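Local coordinates for glycoside hydrolase family 31 (Trueperella pyogenes, PDB 5I0F), which breaks down cycloalternan, probably as a retaining glycosidase of family 31 that works through a covalent glycosyl-enzyme intermediate, at residues Val512-Ser517 with Ile587-Ser592; Glu292-Leu297 with Ile555-Trp560; Val326-Ala331 with Gly463-Gly468. One frame throughout, in Å; residues are numbered along the deposited sequence.

Interaction 1: residues Val512-Ser517 with Ile587-Ser592. With BGC (beta-D-glucopyranose), chain C; GLC (alpha-D-glucopyranose), chain B.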
# COMPACT_ATOMS: atom_id res chain seq x y z
N VAL A 512 6.66 16.84 2.30
CA VAL A 512 5.29 16.42 2.46
C VAL A 512 4.90 15.63 1.20
O VAL A 512 4.42 16.20 0.21
CB VAL A 512 4.37 17.62 2.74
CG1 VAL A 512 2.93 17.14 2.87
CG2 VAL A 512 4.79 18.33 4.03
N THR A 513 5.16 14.33 1.25
CA THR A 513 4.58 13.37 0.32
C THR A 513 3.45 12.60 1.01
O THR A 513 3.47 12.45 2.22
CB THR A 513 5.62 12.37 -0.22
OG1 THR A 513 6.22 11.62 0.87
CG2 THR A 513 6.69 13.11 -0.97
N PHE A 514 2.50 12.12 0.23
CA PHE A 514 1.30 11.45 0.75
C PHE A 514 1.13 10.20 -0.13
O PHE A 514 0.72 10.33 -1.29
CB PHE A 514 0.12 12.42 0.61
CG PHE A 514 -1.17 12.02 1.29
CD1 PHE A 514 -1.21 11.68 2.63
CD2 PHE A 514 -2.36 12.07 0.58
CE1 PHE A 514 -2.42 11.36 3.24
CE2 PHE A 514 -3.58 11.77 1.19
CZ PHE A 514 -3.61 11.41 2.52
N SER A 515 1.46 9.03 0.43
CA SER A 515 1.55 7.75 -0.31
C SER A 515 0.63 6.70 0.28
O SER A 515 0.21 6.84 1.41
CB SER A 515 2.98 7.19 -0.23
OG SER A 515 3.92 8.16 -0.64
N ARG A 516 0.27 5.68 -0.51
CA ARG A 516 -0.46 4.52 -0.02
C ARG A 516 0.42 3.29 0.10
O ARG A 516 0.12 2.41 0.90
CB ARG A 516 -1.69 4.18 -0.89
CG ARG A 516 -1.34 3.77 -2.32
CD ARG A 516 -2.56 3.57 -3.21
NE ARG A 516 -2.15 2.89 -4.45
CZ ARG A 516 -2.93 2.69 -5.51
NH1 ARG A 516 -4.18 3.15 -5.56
NH2 ARG A 516 -2.47 2.02 -6.55
N SER A 517 1.48 3.19 -0.70
CA SER A 517 2.31 2.00 -0.65
C SER A 517 3.66 2.29 -0.01
O SER A 517 4.13 3.44 0.06
CB SER A 517 2.46 1.33 -2.01
OG SER A 517 3.21 2.14 -2.89
N ILE A 587 -3.82 12.13 10.43
CA ILE A 587 -4.17 12.93 9.25
C ILE A 587 -5.66 12.78 8.99
O ILE A 587 -6.18 11.65 8.88
CB ILE A 587 -3.39 12.52 8.00
CG1 ILE A 587 -1.87 12.54 8.27
CG2 ILE A 587 -3.76 13.38 6.81
CD1 ILE A 587 -1.30 13.89 8.61
N MET A 588 -6.34 13.92 8.95
CA MET A 588 -7.79 14.01 8.78
C MET A 588 -8.09 14.51 7.37
O MET A 588 -7.73 15.65 7.02
CB MET A 588 -8.37 14.96 9.83
CG MET A 588 -9.88 15.10 9.75
SD MET A 588 -10.47 16.41 10.84
CE MET A 588 -12.23 16.10 10.71
N GLN A 589 -8.77 13.70 6.57
CA GLN A 589 -8.93 13.97 5.15
C GLN A 589 -10.18 13.33 4.58
O GLN A 589 -10.46 12.15 4.85
CB GLN A 589 -7.71 13.40 4.41
CG GLN A 589 -7.68 13.58 2.89
CD GLN A 589 -7.72 12.29 2.07
OE1 GLN A 589 -7.29 12.27 0.92
NE2 GLN A 589 -8.25 11.21 2.65
N TYR A 590 -10.91 14.08 3.77
CA TYR A 590 -12.00 13.51 2.95
C TYR A 590 -11.59 13.48 1.48
O TYR A 590 -10.79 14.30 1.04
CB TYR A 590 -13.34 14.22 3.19
CG TYR A 590 -13.46 15.61 2.58
CD1 TYR A 590 -13.74 15.78 1.22
CD2 TYR A 590 -13.34 16.76 3.38
CE1 TYR A 590 -13.87 17.05 0.66
CE2 TYR A 590 -13.47 18.03 2.84
CZ TYR A 590 -13.73 18.18 1.49
OH TYR A 590 -13.87 19.45 0.96
N HIS A 591 -12.15 12.54 0.74
CA HIS A 591 -11.76 12.28 -0.65
C HIS A 591 -12.89 11.58 -1.40
O HIS A 591 -13.74 10.93 -0.80
CB HIS A 591 -10.46 11.46 -0.66
CG HIS A 591 -9.91 11.15 -2.02
ND1 HIS A 591 -9.78 12.10 -3.01
CD2 HIS A 591 -9.38 10.01 -2.53
CE1 HIS A 591 -9.28 11.53 -4.10
NE2 HIS A 591 -9.01 10.27 -3.82
N SER A 592 -12.89 11.71 -2.72
CA SER A 592 -13.84 11.00 -3.57
C SER A 592 -13.22 10.51 -4.88
O SER A 592 -12.43 11.20 -5.54
CB SER A 592 -15.04 11.88 -3.90
OG SER A 592 -14.67 13.09 -4.57
C2 BGC C . -5.70 6.60 -5.32
C3 BGC C . -7.01 7.40 -5.27
C4 BGC C . -7.02 8.42 -6.41
C5 BGC C . -6.79 7.73 -7.77
C6 BGC C . -6.61 8.79 -8.84
C1 BGC C . -4.84 6.65 -6.62
O2 BGC C . -5.56 5.45 -4.46
O3 BGC C . -7.14 8.05 -4.00
O4 BGC C . -8.27 9.13 -6.43
O5 BGC C . -5.66 6.82 -7.79
O6 BGC C . -6.62 8.19 -10.15
C1 GLC B . -9.37 2.93 -9.55
C2 GLC B . -8.98 3.64 -8.25
C3 GLC B . -7.48 3.87 -8.20
C4 GLC B . -6.76 2.53 -8.34
C5 GLC B . -7.18 1.92 -9.68
C6 GLC B . -6.51 0.59 -9.97
O2 GLC B . -9.70 4.87 -8.15
O3 GLC B . -7.13 4.48 -6.95
O4 GLC B . -5.33 2.73 -8.27
O5 GLC B . -8.61 1.73 -9.72
O6 GLC B . -7.02 -0.46 -9.13
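Phe514 reaches across the interior of the TIM barrel from strand 513-515 to Ile587 and Gln589 on strand 587-590. With its CG trans to the backbone N (chi1 -170°), the ring extends toward the second strand. There CE2 lies 3.8 Å from Gln589 OE1, which comes in at the ring's edge, close to its plane. The amide and ring planes stand 75° apart, with the oxygen at the ring's rim rather than over its face. A carbonyl oxygen suits this spot, because ring C-H groups carry a slight positive charge. The amide's firmer polar link is its NE2 to Asp561 OD1. On the apolar side, Ile587 CG2 sits obliquely to the ring, 4.3 Å from Phe514 CE1. Trp298 and Trp529 also meet the phenyl ring, completing an aromatic-rich core.

Toward the C-terminal ends of the strands the segments no longer touch each other; the bound sugar joins them instead. From one side, Arg516 sends out an extended chain and uses NH1 twice, to GLC (chain B) O4 at 3.0 Å and to BGC O2 at 2.9 Å. Both oxygens lie at the edge of the guanidinium, near its plane. Glu470 holds NE by a salt bridge, which steadies the group's orientation. From the other side, His591 NE2 meets both BGC O3 and BGC O4, each at 2.9 Å.

Deep in the barrel the contact is thus van der Waals packing with a weak electrostatic touch at the ring edge, whereas at the C-terminal ends of the strands it is directional polar chemistry. Reading O2 on one side and O3 and O4 on the other is consistent with selection for a glucose-configured ring.

Interaction 2: residues Glu292-Leu297 with Ile555-Trp560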
# COMPACT_ATOMS: atom_id res chain seq x y z
N GLU A 292 3.21 22.13 11.08
CA GLU A 292 1.92 22.04 11.80
C GLU A 292 0.69 21.99 10.90
O GLU A 292 -0.34 21.42 11.28
CB GLU A 292 1.75 23.15 12.85
CG GLU A 292 1.81 24.59 12.34
CD GLU A 292 0.55 25.07 11.62
OE1 GLU A 292 -0.57 24.74 12.10
OE2 GLU A 292 0.66 25.82 10.59
N TRP A 293 0.78 22.57 9.70
CA TRP A 293 -0.38 22.61 8.79
C TRP A 293 -0.84 21.23 8.30
O TRP A 293 -1.98 21.13 7.83
CB TRP A 293 -0.17 23.57 7.60
CG TRP A 293 1.09 23.37 6.74
CD1 TRP A 293 2.26 24.09 6.83
CD2 TRP A 293 1.28 22.45 5.65
NE1 TRP A 293 3.15 23.67 5.88
CE2 TRP A 293 2.59 22.65 5.15
CE3 TRP A 293 0.47 21.48 5.04
CZ2 TRP A 293 3.10 21.93 4.07
CZ3 TRP A 293 1.00 20.76 3.96
CH2 TRP A 293 2.30 20.99 3.50
N ILE A 294 -0.02 20.18 8.43
CA ILE A 294 -0.51 18.84 8.10
C ILE A 294 -1.66 18.36 8.99
O ILE A 294 -2.39 17.45 8.61
CB ILE A 294 0.60 17.76 8.02
CG1 ILE A 294 1.23 17.46 9.38
CG2 ILE A 294 1.65 18.14 6.98
CD1 ILE A 294 1.87 16.11 9.48
N PHE A 295 -1.86 19.01 10.14
CA PHE A 295 -2.85 18.58 11.12
C PHE A 295 -4.23 19.21 11.00
O PHE A 295 -5.13 18.85 11.78
CB PHE A 295 -2.30 18.77 12.53
CG PHE A 295 -1.14 17.88 12.83
CD1 PHE A 295 -1.29 16.50 12.80
CD2 PHE A 295 0.08 18.40 13.17
CE1 PHE A 295 -0.21 15.67 13.09
CE2 PHE A 295 1.16 17.58 13.46
CZ PHE A 295 1.02 16.22 13.41
N GLY A 296 -4.41 20.14 10.06
CA GLY A 296 -5.76 20.65 9.77
C GLY A 296 -6.54 19.71 8.85
O GLY A 296 -6.04 18.66 8.46
N LEU A 297 -7.76 20.06 8.49
CA LEU A 297 -8.53 19.22 7.56
C LEU A 297 -7.95 19.28 6.14
O LEU A 297 -7.64 20.37 5.62
CB LEU A 297 -10.00 19.65 7.56
CG LEU A 297 -10.95 18.89 6.63
CD1 LEU A 297 -10.96 17.41 6.97
CD2 LEU A 297 -12.34 19.47 6.74
N ILE A 555 4.84 3.90 11.11
CA ILE A 555 4.21 4.81 10.16
C ILE A 555 3.38 5.76 11.01
O ILE A 555 2.26 5.44 11.43
CB ILE A 555 3.31 4.06 9.16
CG1 ILE A 555 4.12 3.07 8.31
CG2 ILE A 555 2.57 5.04 8.24
CD1 ILE A 555 5.17 3.69 7.42
N LEU A 556 3.95 6.94 11.27
CA LEU A 556 3.41 7.89 12.24
C LEU A 556 2.29 8.76 11.68
O LEU A 556 1.26 8.95 12.33
CB LEU A 556 4.55 8.79 12.74
CG LEU A 556 4.31 9.84 13.83
CD1 LEU A 556 3.89 9.14 15.09
CD2 LEU A 556 5.57 10.65 14.13
N TYR A 557 2.50 9.32 10.49
CA TYR A 557 1.61 10.31 9.90
C TYR A 557 0.63 9.62 8.95
O TYR A 557 0.77 9.68 7.72
CB TYR A 557 2.44 11.38 9.17
CG TYR A 557 3.51 12.08 9.98
CD1 TYR A 557 3.17 13.04 10.92
CD2 TYR A 557 4.86 11.80 9.79
CE1 TYR A 557 4.14 13.70 11.68
CE2 TYR A 557 5.84 12.44 10.53
CZ TYR A 557 5.48 13.41 11.45
OH TYR A 557 6.41 14.07 12.19
N TRP A 558 -0.35 8.96 9.53
CA TRP A 558 -1.27 8.11 8.83
C TRP A 558 -2.65 8.74 8.81
O TRP A 558 -3.10 9.32 9.80
CB TRP A 558 -1.32 6.75 9.50
CG TRP A 558 -2.30 5.79 8.92
CD1 TRP A 558 -2.06 4.81 8.02
CD2 TRP A 558 -3.70 5.72 9.22
NE1 TRP A 558 -3.22 4.13 7.73
CE2 TRP A 558 -4.24 4.67 8.46
CE3 TRP A 558 -4.54 6.43 10.09
CZ2 TRP A 558 -5.58 4.31 8.54
CZ3 TRP A 558 -5.88 6.09 10.15
CH2 TRP A 558 -6.39 5.04 9.38
N GLY A 559 -3.35 8.56 7.71
CA GLY A 559 -4.77 8.86 7.63
C GLY A 559 -5.50 7.95 6.66
O GLY A 559 -4.99 6.91 6.25
N TRP A 560 -6.71 8.35 6.31
CA TRP A 560 -7.59 7.53 5.47
C TRP A 560 -8.66 8.44 4.86
O TRP A 560 -8.84 9.58 5.28
CB TRP A 560 -8.22 6.38 6.30
CG TRP A 560 -9.22 6.84 7.38
CD1 TRP A 560 -8.97 7.70 8.41
CD2 TRP A 560 -10.61 6.46 7.51
NE1 TRP A 560 -10.11 7.89 9.16
CE2 TRP A 560 -11.12 7.14 8.64
CE3 TRP A 560 -11.46 5.62 6.78
CZ2 TRP A 560 -12.45 6.99 9.05
CZ3 TRP A 560 -12.76 5.46 7.21
CH2 TRP A 560 -13.25 6.16 8.33
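Ile294 and Tyr557 meet because of their first torsions: Ile294 CG1 is tucked between its own N and carbonyl carbon (chi1 67°), while Tyr557 CG lies trans to the carbonyl carbon (chi1 -55°). Both belong to the N-terminal end of the TIM barrel, the end away from the catalytic face. Residues 292-295 form a 3-10 turn just before strand 297-300, and Tyr557 stands at the approach to strand 558-561. The isoleucine branch ends in CD1, which comes to 3.6 Å from Tyr557 CD1. The two side chains cross at about a right angle, and the methyl approaches the tyrosine ring obliquely.

Phe295 adds a second, longer touch, its CZ lying 4.4 Å from Tyr557 CE1 at the tyrosine's edge. A tyrosine fits this apolar setting because its one polar side-chain atom is satisfied: OH hydrogen-bonds to the backbone oxygen of Ala288, which anchors the far end of the ring. Leu556 CD2 lies over one face of the Tyr557 ring, 3.8 Å above the plane and offset toward the rim, and Thr640 of helix 617-646 packs against both aromatic residues.

The turn is kept in shape by the backbone bond from Phe295 N to Glu292 O, 3.1 Å. Within the turn Ile294 also serves its neighbour: its CG1 rests 4.0 Å above the plane of the Phe295 ring, directly over the centre.

Interaction 3: residues Val326-Ala331 with Gly463-Gly468. With BGC (beta-D-glucopyranose), chain C; GLC (alpha-D-glucopyranose), chain D.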
# COMPACT_ATOMS: atom_id res chain seq x y z
N VAL A 326 -5.28 22.05 3.85
CA VAL A 326 -4.63 21.44 2.68
C VAL A 326 -5.72 21.12 1.66
O VAL A 326 -6.79 20.59 2.01
CB VAL A 326 -3.89 20.11 3.03
CG1 VAL A 326 -3.25 19.50 1.78
CG2 VAL A 326 -2.82 20.31 4.09
N VAL A 327 -5.42 21.41 0.39
CA VAL A 327 -6.23 20.92 -0.72
C VAL A 327 -5.36 20.06 -1.61
O VAL A 327 -4.24 20.46 -1.97
CB VAL A 327 -6.95 22.05 -1.49
CG1 VAL A 327 -5.97 23.04 -2.12
CG2 VAL A 327 -7.90 21.45 -2.54
N VAL A 328 -5.82 18.84 -1.88
CA VAL A 328 -5.19 17.95 -2.85
C VAL A 328 -5.93 18.10 -4.18
O VAL A 328 -7.17 18.08 -4.21
CB VAL A 328 -5.26 16.47 -2.37
CG1 VAL A 328 -4.55 15.55 -3.36
CG2 VAL A 328 -4.65 16.35 -0.97
N ILE A 329 -5.18 18.27 -5.28
CA ILE A 329 -5.74 18.30 -6.62
C ILE A 329 -5.14 17.13 -7.37
O ILE A 329 -3.91 17.03 -7.48
CB ILE A 329 -5.42 19.64 -7.35
CG1 ILE A 329 -5.71 20.84 -6.44
CG2 ILE A 329 -6.23 19.72 -8.65
CD1 ILE A 329 -5.26 22.18 -6.99
N GLU A 330 -6.01 16.23 -7.83
CA GLU A 330 -5.61 15.04 -8.56
C GLU A 330 -5.66 15.22 -10.05
O GLU A 330 -4.68 14.94 -10.74
CB GLU A 330 -6.47 13.83 -8.14
CG GLU A 330 -6.29 13.48 -6.69
CD GLU A 330 -6.74 12.07 -6.36
OE1 GLU A 330 -7.74 11.58 -6.99
OE2 GLU A 330 -6.11 11.48 -5.45
N ALA A 331 -6.80 15.72 -10.53
CA ALA A 331 -7.03 15.95 -11.95
C ALA A 331 -6.65 17.40 -12.29
O ALA A 331 -7.51 18.22 -12.56
CB ALA A 331 -8.49 15.68 -12.30
N GLY A 463 3.63 20.07 -1.84
CA GLY A 463 3.83 18.64 -1.71
C GLY A 463 3.17 17.85 -2.80
O GLY A 463 2.52 18.43 -3.70
N PHE A 464 3.32 16.53 -2.69
CA PHE A 464 2.81 15.62 -3.70
C PHE A 464 2.04 14.45 -3.11
O PHE A 464 2.44 13.89 -2.08
CB PHE A 464 3.98 15.07 -4.53
CG PHE A 464 4.70 16.11 -5.34
CD1 PHE A 464 4.24 16.49 -6.59
CD2 PHE A 464 5.90 16.67 -4.87
CE1 PHE A 464 4.94 17.42 -7.35
CE2 PHE A 464 6.59 17.61 -5.61
CZ PHE A 464 6.11 17.98 -6.85
N LYS A 465 0.92 14.09 -3.74
CA LYS A 465 0.24 12.83 -3.47
C LYS A 465 0.84 11.78 -4.40
O LYS A 465 0.43 11.66 -5.57
CB LYS A 465 -1.27 12.95 -3.69
CG LYS A 465 -2.02 11.67 -3.33
CD LYS A 465 -3.52 11.86 -3.33
CE LYS A 465 -4.22 10.58 -2.90
NZ LYS A 465 -5.70 10.76 -2.81
N THR A 466 1.80 11.04 -3.87
CA THR A 466 2.60 10.07 -4.58
C THR A 466 1.85 8.75 -4.54
O THR A 466 2.14 7.88 -3.75
CB THR A 466 4.01 9.97 -3.94
OG1 THR A 466 3.91 10.16 -2.52
CG2 THR A 466 4.92 11.06 -4.49
N ASP A 467 0.85 8.64 -5.41
CA ASP A 467 -0.03 7.48 -5.52
C ASP A 467 0.68 6.34 -6.29
O ASP A 467 1.68 6.56 -6.97
CB ASP A 467 -1.31 7.93 -6.26
CG ASP A 467 -2.50 7.00 -6.07
OD1 ASP A 467 -2.45 6.01 -5.33
OD2 ASP A 467 -3.56 7.31 -6.69
N GLY A 468 0.16 5.14 -6.16
CA GLY A 468 0.75 3.96 -6.79
C GLY A 468 2.09 3.51 -6.21
O GLY A 468 2.34 3.66 -5.02
C2 BGC C . -5.70 6.60 -5.32
C3 BGC C . -7.01 7.40 -5.27
C4 BGC C . -7.02 8.42 -6.41
C5 BGC C . -6.79 7.73 -7.77
C6 BGC C . -6.61 8.79 -8.84
C1 BGC C . -4.84 6.65 -6.62
O2 BGC C . -5.56 5.45 -4.46
O3 BGC C . -7.14 8.05 -4.00
O4 BGC C . -8.27 9.13 -6.43
O5 BGC C . -5.66 6.82 -7.79
O6 BGC C . -6.62 8.19 -10.15
C1 GLC D . -7.57 8.80 -11.04
C2 GLC D . -7.69 7.97 -12.33
C3 GLC D . -6.47 8.15 -13.22
C4 GLC D . -6.17 9.63 -13.42
C5 GLC D . -6.00 10.31 -12.06
C6 GLC D . -5.70 11.80 -12.19
O2 GLC D . -7.85 6.58 -12.02
O3 GLC D . -6.68 7.49 -14.48
O4 GLC D . -4.97 9.77 -14.20
O5 GLC D . -7.21 10.16 -11.32
O6 GLC D . -6.79 12.48 -12.78
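Glu330 and Lys465 converge obliquely at the C-terminal mouth of the barrel, each ending at the bound sugar. The lysine is fully extended, its CG trans to the backbone N (chi1 -176°), and this carries NZ from strand 463-466 to within 2.8 Å of Glu330 OE2. The ammonium meets that oxygen almost in line with its C-O bond, forming a salt bridge. At about a right angle to the lysine chain lies Val328, whose CG1 touches Lys465 CD at 3.8 Å. Valine suits a strand, where beta-branching is well tolerated, and its methyl packs on the lysine's methylenes while NZ goes on to its polar partners.

The two carboxylate oxygens of Glu330 divide their work. OE2 holds the lysine, whereas OE1 accepts the hydroxyl of BGC O4 at 2.6 Å and also binds Asn302 ND2. Lys465 NZ adds a weak bond to BGC O3, 3.3 Å, and makes a cation-pi contact with Trp529. Asp467, just beyond the strand, is joined covalently to the sugar through OD2 and BGC C1, 1.4 Å; this is the trapped glycosyl-enzyme intermediate and marks Asp467 as the nucleophile. OD1, the carbonyl oxygen of the resulting ester, receives Gly468 N at 2.9 Å, the donor standing 41° out of the plane of the ester group, while Trp387 NE1 bonds to OD2.

In the barrel these strands are second neighbours, with strand 383-388 between them. Val328 also packs on Trp298 and Ser300 of strand 297-300. Phe464 faces outward to helix 485-506, against Leu503 and Leu504 and edge-to-face with Tyr500.

Overall arrangement
All three contacts are buried and lie within one eight-stranded parallel barrel, but at different levels. Interaction 2 sits at the N-terminal end of the strands and is wholly apolar across its segments. Interactions 1 and 3 run up to the catalytic end and hold the same sugar, BGC; there the chemistry turns to charge, hydrogen bonds and, in interaction 3, a covalent bond. Strands 463-466 and 513-515 are neighbours, tied also by Ser515 OG to Thr466 OG1, 2.7 Å. Strands 558-561 and 587-590 likewise adjoin, with Ile587 N 3.0 Å from Trp558 O. Trp293, at the N-terminal end, packs on Val512 and Val326 where their strands begin, joining interaction 2 to the other two.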